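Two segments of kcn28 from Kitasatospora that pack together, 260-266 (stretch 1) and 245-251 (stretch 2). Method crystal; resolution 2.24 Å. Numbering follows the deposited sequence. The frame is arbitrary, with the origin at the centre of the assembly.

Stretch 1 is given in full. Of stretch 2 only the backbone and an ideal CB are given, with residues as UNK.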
# COMPACT_ATOMS: atom_id res chain seq x y z
N HIS A 260 26.26 -0.24 11.14
CA HIS A 260 26.16 -1.44 10.32
C HIS A 260 25.03 -1.25 9.32
O HIS A 260 23.90 -0.92 9.71
CB HIS A 260 25.93 -2.70 11.14
CG HIS A 260 26.01 -3.95 10.33
ND1 HIS A 260 27.21 -4.52 9.95
CD2 HIS A 260 25.05 -4.74 9.79
CE1 HIS A 260 26.98 -5.60 9.23
NE2 HIS A 260 25.68 -5.75 9.12
N LEU A 261 25.33 -1.45 8.05
CA LEU A 261 24.38 -1.27 6.96
C LEU A 261 23.82 -2.63 6.54
O LEU A 261 24.58 -3.56 6.25
CB LEU A 261 25.04 -0.57 5.78
CG LEU A 261 24.38 -0.71 4.40
CD1 LEU A 261 22.99 -0.12 4.41
CD2 LEU A 261 25.24 -0.04 3.35
N VAL A 262 22.50 -2.73 6.50
CA VAL A 262 21.79 -3.87 5.93
C VAL A 262 21.18 -3.38 4.63
O VAL A 262 20.21 -2.61 4.64
CB VAL A 262 20.72 -4.43 6.87
CG1 VAL A 262 19.92 -5.52 6.16
CG2 VAL A 262 21.33 -4.94 8.16
N LEU A 263 21.74 -3.81 3.51
CA LEU A 263 21.38 -3.30 2.20
C LEU A 263 20.56 -4.37 1.48
O LEU A 263 21.09 -5.41 1.08
CB LEU A 263 22.64 -2.93 1.41
CG LEU A 263 22.48 -2.40 -0.01
CD1 LEU A 263 21.33 -1.41 -0.09
CD2 LEU A 263 23.77 -1.74 -0.48
N GLN A 264 19.27 -4.09 1.29
CA GLN A 264 18.37 -5.00 0.58
C GLN A 264 18.25 -4.48 -0.84
O GLN A 264 17.70 -3.40 -1.07
CB GLN A 264 17.02 -5.09 1.28
CG GLN A 264 16.21 -6.30 0.85
CD GLN A 264 14.79 -5.96 0.46
OE1 GLN A 264 13.84 -6.55 0.98
NE2 GLN A 264 14.63 -5.02 -0.46
N ILE A 265 18.77 -5.26 -1.79
CA ILE A 265 18.91 -4.84 -3.18
C ILE A 265 17.78 -5.31 -4.07
O ILE A 265 17.66 -4.84 -5.21
CB ILE A 265 20.26 -5.31 -3.75
CG1 ILE A 265 20.41 -6.81 -3.50
CG2 ILE A 265 21.40 -4.54 -3.12
CD1 ILE A 265 21.70 -7.36 -3.94
N GLY A 266 16.99 -6.29 -3.63
CA GLY A 266 15.89 -6.80 -4.41
C GLY A 266 16.25 -8.06 -5.19
O GLY A 266 17.41 -8.34 -5.48
N UNK A 245 22.88 3.96 -6.80
CA UNK A 245 22.51 4.41 -5.47
C UNK A 245 23.02 3.45 -4.40
O UNK A 245 23.48 3.88 -3.33
CB UNK A 245 20.99 4.56 -5.37
N UNK A 246 22.94 2.14 -4.67
CA UNK A 246 23.45 1.14 -3.73
C UNK A 246 24.94 1.34 -3.49
O UNK A 246 25.43 1.16 -2.37
CB UNK A 246 23.18 -0.27 -4.25
N UNK A 247 25.68 1.69 -4.55
CA UNK A 247 27.10 1.96 -4.40
C UNK A 247 27.34 3.22 -3.57
O UNK A 247 28.29 3.27 -2.77
CB UNK A 247 27.76 2.10 -5.77
N UNK A 248 26.50 4.24 -3.72
CA UNK A 248 26.60 5.40 -2.83
C UNK A 248 26.35 5.01 -1.37
O UNK A 248 27.02 5.51 -0.47
CB UNK A 248 25.61 6.48 -3.26
N UNK A 249 25.39 4.11 -1.14
CA UNK A 249 25.08 3.69 0.23
C UNK A 249 26.26 2.97 0.88
O UNK A 249 26.63 3.26 2.02
CB UNK A 249 23.85 2.78 0.24
N UNK A 250 26.87 2.02 0.16
CA UNK A 250 28.06 1.36 0.71
C UNK A 250 29.20 2.37 0.85
O UNK A 250 29.93 2.36 1.84
CB UNK A 250 28.49 0.19 -0.18
N UNK A 251 29.34 3.27 -0.13
CA UNK A 251 30.36 4.31 -0.03
C UNK A 251 30.16 5.17 1.21
O UNK A 251 31.13 5.64 1.82
CB UNK A 251 30.35 5.19 -1.28

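The backbone of stretch 2 is helical throughout, with phi near -60° and psi near -40°, and it runs almost antiparallel to the strand 260-264 (169° between directions, closest approach of the axes 10.0 Å). The alpha carbons set the register: CA of Leu261 lies 7.7 Å from CA of position 250, and CA of Ile265 lies 7.5 Å from CA of position 246. From the strand, Leu261 and Leu263 direct CA-to-CB toward the helix, so the visible surface is mainly aliphatic.

At position 245 the ideal CB finds nothing of stretch 1 within 5.5 Å. Stretch 1 therefore sets little constraint, and many helix-compatible residues would suit. The deposited residue is Phe245, whose nearest approach is Phe245 CE2 to Leu263 CD1, 6.4 Å; its carbonyl O accepts the backbone hydrogen bond from N of residue 249 at 2.9 Å.

Position 246 is the most informative. Its CA-to-CB bond points toward the strand, and the ideal CB lies 4.1 Å from Leu263 CD2 and 4.8 Å from Ile265 CG2. Beyond these methyls are the carbonyl oxygens of Gln264 and Ile265. A leucine or methionine could use the aliphatic surface; a long side chain whose tip can donate a hydrogen could also approach the carbonyls, and a flat ring would offer a face to a methyl. The deposited residue is Tyr246, with chi1 at -68° (m). Ile265 CG2 sits over one ring face, 3.9 Å from the centroid of the Tyr246 ring and 21° off the normal, a CH-pi contact. Leu263 CD1 approaches obliquely, 3.5 Å from Tyr246 CD1. Tyr246 OH lies 3.3 Å from Ile265 O, a distance that leaves a hydrogen bond undecided. Tyr246 has 81 Å² covered by stretch 1, the largest such area in the pair.

Position 247 points away from the strand and its CB has no neighbour there, so polar or charged residues would be at ease. It is Glu247, extending into open space relative to stretch 1.

Position 248 is likewise out of reach, and small, polar or larger residues are all possible. It is Thr248, whose OG1 is hydrogen-bonded to a residue just outside one of the stretches.

Position 249 turns toward the strand again. Its ideal CB is 4.4 Å from Leu261 CD2 and 4.6 Å from Leu263 CD2, which favours a compact, apolar side chain such as alanine, cysteine or valine. The deposited Cys249 places CB 4.4 Å from Leu261 CD2, while that same methyl lies 3.8 Å from the backbone O of Cys249.

Position 250 directs CA-to-CB sideways, with the ideal CB 4.8 Å from Leu261 CD2 and 5.1 Å from Leu263 CD2. A medium aliphatic residue could extend to both. Val250 does so with a single methyl: CG1 lies 4.1 Å from Leu261 CD2 and 3.8 Å from Leu263 CD2.

Position 251 again lacks neighbours in stretch 1, so a polar residue fits easily. Glu251 is extended (chi1 and chi2 both t), and its nearest side-chain atom, Glu251 CB, is 8.7 Å from Leu261 CD2.

Stretch 2 245-251: FYETCVE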
# COMPACT_ATOMS: atom_id res chain seq x y z
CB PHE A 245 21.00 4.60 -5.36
CG PHE A 245 20.54 5.00 -3.98
CD1 PHE A 245 20.75 6.28 -3.51
CD2 PHE A 245 19.90 4.09 -3.16
CE1 PHE A 245 20.33 6.65 -2.24
CE2 PHE A 245 19.47 4.45 -1.89
CZ PHE A 245 19.69 5.73 -1.43
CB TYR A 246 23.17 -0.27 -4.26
CG TYR A 246 21.71 -0.64 -4.28
CD1 TYR A 246 20.83 -0.10 -3.35
CD2 TYR A 246 21.21 -1.54 -5.21
CE1 TYR A 246 19.49 -0.44 -3.35
CE2 TYR A 246 19.87 -1.88 -5.23
CZ TYR A 246 19.02 -1.33 -4.29
OH TYR A 246 17.69 -1.66 -4.30
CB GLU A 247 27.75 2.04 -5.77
CG GLU A 247 27.91 0.68 -6.41
CD GLU A 247 28.85 0.71 -7.60
OE1 GLU A 247 29.98 0.19 -7.50
OE2 GLU A 247 28.44 1.29 -8.62
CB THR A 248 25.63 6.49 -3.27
OG1 THR A 248 25.83 6.77 -4.66
CG2 THR A 248 25.85 7.76 -2.47
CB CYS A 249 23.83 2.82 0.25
SG CYS A 249 22.31 3.68 -0.21
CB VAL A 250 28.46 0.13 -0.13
CG1 VAL A 250 27.42 -0.96 0.00
CG2 VAL A 250 28.66 0.49 -1.59
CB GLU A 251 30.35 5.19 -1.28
CG GLU A 251 31.17 6.47 -1.15
CD GLU A 251 31.11 7.35 -2.38
OE1 GLU A 251 30.42 6.97 -3.35
OE2 GLU A 251 31.74 8.43 -2.38
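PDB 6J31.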